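Local coordinates for aldehyde dehydrogenase (Staphylococcus aureus, PDB 6K0Z), which catalyses the NAD+-dependent oxidation of 4,4'-diaponeurosporen-4-al to 4,4'-diaponeurosporenoic acid in the biosynthesis of the carotenoid staphyloxanthin, at residues 222-227 with 255-260; 237-242 with 398-403. The protein carries 1 engineered substitution. All coordinates share one frame; numbering follows the deposited sequence.

How the contacts relate
Both contacts draw on one beta-alpha-beta unit. Contact 1 pairs its two parallel strands, 223-226 and 256-260, whereas contact 2 sets the intervening helix 232-244 against the loop that follows strand 394-397. Their centres lie about 12 Å apart, and Ile239 joins them: its CD1 reaches Val226 CG2 at 4.1 Å, and it also packs on Val224 and Ile257. Both are largely buried, but in different ways. Contact 1 lies inside the sheet, relies on backbone bonds between strands, with apolar side chains on both faces of the sheet, and touches no other chain; contact 2 depends on side chains meeting backbone carbonyls, and the second subunit covers part of it.

Contact 1 of 2, residues 222-227 with 255-260; sequences SPVIVD and DYILVH
Val224 and Val226 join Leu258 and His260 through three backbone hydrogen bonds: Leu258 N to Val224 O at 2.8 Å, Val226 N to Leu258 O at 2.9 Å and His260 N to Val226 O at 3.0 Å. This is the alternating pattern of parallel strands, here the two strands of a beta-alpha-beta crossover whose connection runs through helix 232-244. Val224 N makes only a weak hydrogen bond to Tyr256 O (3.2 Å, 134°); Asp255 N donates to Ser222 O at 3.0 Å, in the carbonyl plane and on a lone pair. The carboxylate of Asp255 turns elsewhere, to a salt bridge with Lys221. On the face that meets the crossover helix, Val224 CG1 lies alongside Ile257 CG1 at 3.5 Å, the two side chains pointing the same way. Farther along, CG2 branches of Val226 and Ile257 meet at 3.7 Å. On the other face, Tyr256 CG sits between its backbone N and carbonyl carbon (chi1 64°), which brings the ring back over Pro223, whose CA sits above one ring face near the rim and whose CB is 3.8 Å from Tyr256 OH. Ile225 and Leu258, also on this face, both pack on Ile364 of helix 357-366. Backbone groups are thus paired partly here and partly with strands 372-376 and 348-354, leaving apolar side chains on both faces for helices to pack against.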
loop_
_atom_site.group_PDB
_atom_site.type_symbol
_atom_site.label_atom_id
_atom_site.label_comp_id
_atom_site.label_asym_id
_atom_site.label_seq_id
_atom_site.Cartn_x
_atom_site.Cartn_y
_atom_site.Cartn_z
ATOM N N SER A 222 -2.734 19.798 -12.132
ATOM C CA SER A 222 -1.342 19.522 -12.405
ATOM C C SER A 222 -0.621 20.783 -12.839
ATOM O O SER A 222 -0.996 21.391 -13.862
ATOM C CB SER A 222 -1.232 18.456 -13.438
ATOM O OG SER A 222 -1.550 17.210 -12.844
ATOM N N PRO A 223 0.391 21.237 -12.103
ATOM C CA PRO A 223 1.082 22.476 -12.508
ATOM C C PRO A 223 2.093 22.215 -13.614
ATOM O O PRO A 223 2.520 21.090 -13.843
ATOM C CB PRO A 223 1.816 22.945 -11.231
ATOM C CG PRO A 223 1.909 21.715 -10.388
ATOM C CD PRO A 223 0.826 20.766 -10.771
ATOM N N VAL A 224 2.422 23.271 -14.334
ATOM C CA VAL A 224 3.577 23.262 -15.210
ATOM C C VAL A 224 4.321 24.591 -15.066
ATOM O O VAL A 224 3.767 25.661 -15.352
ATOM C CB VAL A 224 3.223 22.958 -16.686
ATOM C CG1 VAL A 224 2.085 23.827 -17.167
ATOM C CG2 VAL A 224 4.448 23.084 -17.580
ATOM N N ILE A 225 5.566 24.512 -14.601
ATOM C CA ILE A 225 6.417 25.673 -14.391
ATOM C C ILE A 225 7.238 25.873 -15.660
ATOM O O ILE A 225 8.070 25.031 -16.012
ATOM C CB ILE A 225 7.314 25.475 -13.166
ATOM C CG1 ILE A 225 6.465 25.139 -11.937
ATOM C CG2 ILE A 225 8.164 26.708 -12.921
ATOM C CD1 ILE A 225 7.227 24.448 -10.835
ATOM N N VAL A 226 6.986 26.974 -16.358
ATOM C CA VAL A 226 7.776 27.378 -17.517
ATOM C C VAL A 226 8.722 28.478 -17.054
ATOM O O VAL A 226 8.298 29.598 -16.745
ATOM C CB VAL A 226 6.889 27.838 -18.679
ATOM C CG1 VAL A 226 7.738 28.102 -19.908
ATOM C CG2 VAL A 226 5.830 26.776 -18.972
ATOM N N ASP A 227 10.007 28.155 -17.018
ATOM C CA ASP A 227 11.006 28.903 -16.275
ATOM C C ASP A 227 11.764 29.861 -17.190
ATOM O O ASP A 227 11.809 29.686 -18.411
ATOM C CB ASP A 227 11.953 27.914 -15.591
ATOM C CG ASP A 227 12.994 28.578 -14.733
ATOM O OD1 ASP A 227 12.624 29.281 -13.762
ATOM O OD2 ASP A 227 14.194 28.359 -15.015
ATOM N N ASP A 255 -2.977 21.247 -16.143
ATOM C CA ASP A 255 -4.194 21.979 -15.836
ATOM C C ASP A 255 -4.008 23.489 -15.895
ATOM O O ASP A 255 -4.962 24.207 -16.212
ATOM C CB ASP A 255 -4.700 21.582 -14.455
ATOM C CG ASP A 255 -6.088 22.075 -14.194
ATOM O OD1 ASP A 255 -6.255 23.257 -13.816
ATOM O OD2 ASP A 255 -7.017 21.268 -14.389
ATOM N N TYR A 256 -2.814 23.993 -15.585
ATOM C CA TYR A 256 -2.553 25.424 -15.674
ATOM C C TYR A 256 -1.049 25.639 -15.723
ATOM O O TYR A 256 -0.272 24.790 -15.281
ATOM C CB TYR A 256 -3.171 26.189 -14.502
ATOM C CG TYR A 256 -2.580 25.835 -13.162
ATOM C CD1 TYR A 256 -1.453 26.487 -12.684
ATOM C CD2 TYR A 256 -3.151 24.849 -12.373
ATOM C CE1 TYR A 256 -0.914 26.168 -11.457
ATOM C CE2 TYR A 256 -2.620 24.522 -11.152
ATOM C CZ TYR A 256 -1.502 25.184 -10.697
ATOM O OH TYR A 256 -0.969 24.861 -9.472
ATOM N N ILE A 257 -0.651 26.796 -16.254
ATOM C CA ILE A 257 0.755 27.131 -16.459
ATOM C C ILE A 257 1.170 28.191 -15.450
ATOM O O ILE A 257 0.482 29.205 -15.283
ATOM C CB ILE A 257 1.026 27.628 -17.889
ATOM C CG1 ILE A 257 0.669 26.555 -18.915
ATOM C CG2 ILE A 257 2.487 28.049 -18.035
ATOM C CD1 ILE A 257 1.057 26.922 -20.331
ATOM N N LEU A 258 2.296 27.957 -14.787
ATOM C CA LEU A 258 2.987 28.990 -14.022
ATOM C C LEU A 258 4.195 29.400 -14.852
ATOM O O LEU A 258 5.226 28.721 -14.840
ATOM C CB LEU A 258 3.399 28.491 -12.641
ATOM C CG LEU A 258 2.303 28.212 -11.615
ATOM C CD1 LEU A 258 2.920 27.747 -10.309
ATOM C CD2 LEU A 258 1.464 29.449 -11.396
ATOM N N VAL A 259 4.061 30.511 -15.577
ATOM C CA VAL A 259 5.076 30.977 -16.515
ATOM C C VAL A 259 5.735 32.226 -15.943
ATOM O O VAL A 259 5.049 33.128 -15.443
ATOM C CB VAL A 259 4.477 31.245 -17.908
ATOM C CG1 VAL A 259 3.345 32.243 -17.830
ATOM C CG2 VAL A 259 5.535 31.732 -18.858
ATOM N N HIS A 260 7.063 32.265 -16.003
ATOM C CA HIS A 260 7.803 33.410 -15.503
ATOM C C HIS A 260 7.370 34.674 -16.238
ATOM O O HIS A 260 6.982 34.636 -17.409
ATOM C CB HIS A 260 9.304 33.176 -15.666
ATOM C CG HIS A 260 10.152 34.272 -15.104
ATOM N ND1 HIS A 260 10.378 35.454 -15.775
ATOM C CD2 HIS A 260 10.826 34.368 -13.934
ATOM C CE1 HIS A 260 11.155 36.231 -15.042
ATOM N NE2 HIS A 260 11.442 35.596 -13.920
#

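Contact 2 of 2, residues 237-242 with 398-403; sequences ERICFG and NDTLMH
Arg238 reaches across to Asn398, its NH1 donating to the backbone O of Asn398 at 2.6 Å. The acceptor lies at the edge of the guanidinium, close to its plane. The arm is extended from CG to NE, with chi2 at 178°, which carries the charged end beyond Asp399 to this carbonyl. NH1 also donates to the carbonyl of Lys440 of the second subunit, and NH2 to that of Ser441 of the same subunit, so three backbone oxygens from two chains grip one guanidinium. Asp399 crosses the arm at about a right angle, its OD1 4.8 Å from Arg238 NE, and spends that oxygen on the backbone N of Thr400 at 2.7 Å. The amide of Asn398 looks away from the arginine, with ND2 bonded to Ser377 O.

Helix 232-244, the crossover helix of a beta-alpha-beta unit in the aldehyde dehydrogenase fold, is thereby tied to the loop leaving strand 394-397, at the subunit interface. Thr400 makes the second tie: OG1 donates to Arg238 O at 3.1 Å from well above the carbonyl plane. That oxygen is already used within the helix, where Gly242 N and Phe241 N bond to it weakly. Gly242 has no side chain, and Thr400 OG1 comes within 3.1 Å of its CA. Beyond these polar ties, the bent side chain of Met402 brings CE to the ring edge of Phe241, 3.3 Å from CE2, while the ring also meets His449 of the second subunit.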
loop_
_atom_site.group_PDB
_atom_site.type_symbol
_atom_site.label_atom_id
_atom_site.label_comp_id
_atom_site.label_asym_id
_atom_site.label_seq_id
_atom_site.Cartn_x
_atom_site.Cartn_y
_atom_site.Cartn_z
ATOM N N GLU A 237 5.100 22.766 -27.864
ATOM C CA GLU A 237 4.608 21.566 -28.491
ATOM C C GLU A 237 4.373 20.507 -27.432
ATOM O O GLU A 237 3.297 19.971 -27.322
ATOM C CB GLU A 237 5.641 21.055 -29.492
ATOM C CG GLU A 237 5.685 21.798 -30.815
ATOM C CD GLU A 237 7.023 21.679 -31.516
ATOM O OE1 GLU A 237 7.952 21.051 -30.986
ATOM O OE2 GLU A 237 7.142 22.220 -32.608
ATOM N N ARG A 238 5.395 20.228 -26.644
ATOM C CA ARG A 238 5.295 19.244 -25.588
ATOM C C ARG A 238 4.111 19.488 -24.652
ATOM O O ARG A 238 3.377 18.590 -24.364
ATOM C CB ARG A 238 6.609 19.135 -24.828
ATOM C CG ARG A 238 7.624 18.264 -25.527
ATOM C CD ARG A 238 8.963 18.175 -24.828
ATOM N NE ARG A 238 10.002 17.771 -25.763
ATOM C CZ ARG A 238 11.269 17.540 -25.446
ATOM N NH1 ARG A 238 11.703 17.662 -24.216
ATOM N NH2 ARG A 238 12.117 17.178 -26.372
ATOM N N ILE A 239 3.891 20.719 -24.234
ATOM C CA ILE A 239 2.789 21.045 -23.359
ATOM C C ILE A 239 1.486 20.816 -24.056
ATOM O O ILE A 239 0.543 20.339 -23.476
ATOM C CB ILE A 239 2.810 22.523 -22.932
ATOM C CG1 ILE A 239 3.792 22.755 -21.811
ATOM C CG2 ILE A 239 1.444 22.986 -22.491
ATOM C CD1 ILE A 239 4.060 24.206 -21.561
ATOM N N CYS A 240 1.413 21.152 -25.318
ATOM C CA CYS A 240 0.172 21.004 -26.021
ATOM C C CYS A 240 -0.192 19.572 -26.340
ATOM O O CYS A 240 -1.341 19.259 -26.557
ATOM C CB CYS A 240 0.219 21.830 -27.267
ATOM S SG CYS A 240 -0.804 23.276 -27.148
ATOM N N PHE A 241 0.795 18.705 -26.403
ATOM C CA PHE A 241 0.510 17.337 -26.637
ATOM C C PHE A 241 -0.221 16.887 -25.392
ATOM O O PHE A 241 -1.344 16.433 -25.450
ATOM C CB PHE A 241 1.795 16.564 -26.818
ATOM C CG PHE A 241 1.594 15.104 -26.852
ATOM C CD1 PHE A 241 0.553 14.576 -27.547
ATOM C CD2 PHE A 241 2.411 14.278 -26.163
ATOM C CE1 PHE A 241 0.334 13.235 -27.563
ATOM C CE2 PHE A 241 2.202 12.929 -26.167
ATOM C CZ PHE A 241 1.164 12.407 -26.871
ATOM N N GLY A 242 0.428 17.070 -24.254
ATOM C CA GLY A 242 -0.124 16.728 -22.966
ATOM C C GLY A 242 -1.489 17.309 -22.720
ATOM O O GLY A 242 -2.386 16.617 -22.287
ATOM N N ASN A 398 10.877 18.947 -18.561
ATOM C CA ASN A 398 10.989 19.217 -19.994
ATOM C C ASN A 398 10.211 18.205 -20.823
ATOM O O ASN A 398 10.691 17.729 -21.853
ATOM C CB ASN A 398 12.446 19.269 -20.440
ATOM C CG ASN A 398 13.124 20.528 -20.005
ATOM O OD1 ASN A 398 12.565 21.617 -20.132
ATOM N ND2 ASN A 398 14.331 20.397 -19.473
ATOM N N ASP A 399 8.996 17.891 -20.377
ATOM C CA ASP A 399 8.058 17.034 -21.094
ATOM C C ASP A 399 6.768 17.003 -20.283
ATOM O O ASP A 399 6.729 17.450 -19.134
ATOM C CB ASP A 399 8.591 15.612 -21.306
ATOM C CG ASP A 399 7.986 14.939 -22.522
ATOM O OD1 ASP A 399 6.919 15.389 -22.985
ATOM O OD2 ASP A 399 8.567 13.950 -23.016
ATOM N N THR A 400 5.702 16.492 -20.903
ATOM C CA THR A 400 4.444 16.257 -20.203
ATOM C C THR A 400 3.874 14.907 -20.617
ATOM O O THR A 400 4.086 14.443 -21.743
ATOM C CB THR A 400 3.370 17.337 -20.471
ATOM O OG1 THR A 400 2.735 17.083 -21.734
ATOM C CG2 THR A 400 3.967 18.745 -20.459
ATOM N N LEU A 401 3.160 14.282 -19.680
ATOM C CA LEU A 401 2.395 13.058 -19.899
ATOM C C LEU A 401 3.267 11.823 -20.102
ATOM O O LEU A 401 2.990 10.768 -19.523
ATOM C CB LEU A 401 1.455 13.227 -21.097
ATOM C CG LEU A 401 0.292 12.244 -21.180
ATOM C CD1 LEU A 401 -0.556 12.560 -22.408
ATOM C CD2 LEU A 401 0.781 10.801 -21.191
ATOM N N MET A 402 4.315 11.938 -20.909
ATOM C CA MET A 402 5.047 10.773 -21.388
ATOM C C MET A 402 5.747 9.974 -20.293
ATOM O O MET A 402 6.347 8.946 -20.614
ATOM C CB MET A 402 6.054 11.210 -22.444
ATOM C CG MET A 402 5.383 11.563 -23.746
ATOM S SD MET A 402 5.021 10.071 -24.664
ATOM C CE MET A 402 3.236 10.110 -24.729
ATOM N N HIS A 403 5.690 10.397 -19.025
ATOM C CA HIS A 403 6.165 9.532 -17.950
ATOM C C HIS A 403 5.208 8.379 -17.669
ATOM O O HIS A 403 5.605 7.396 -17.034
ATOM C CB HIS A 403 6.407 10.343 -16.670
ATOM C CG HIS A 403 5.166 10.912 -16.051
ATOM N ND1 HIS A 403 4.350 11.811 -16.704
ATOM C CD2 HIS A 403 4.618 10.728 -14.825
ATOM C CE1 HIS A 403 3.346 12.145 -15.913
ATOM N NE2 HIS A 403 3.484 11.501 -14.768
#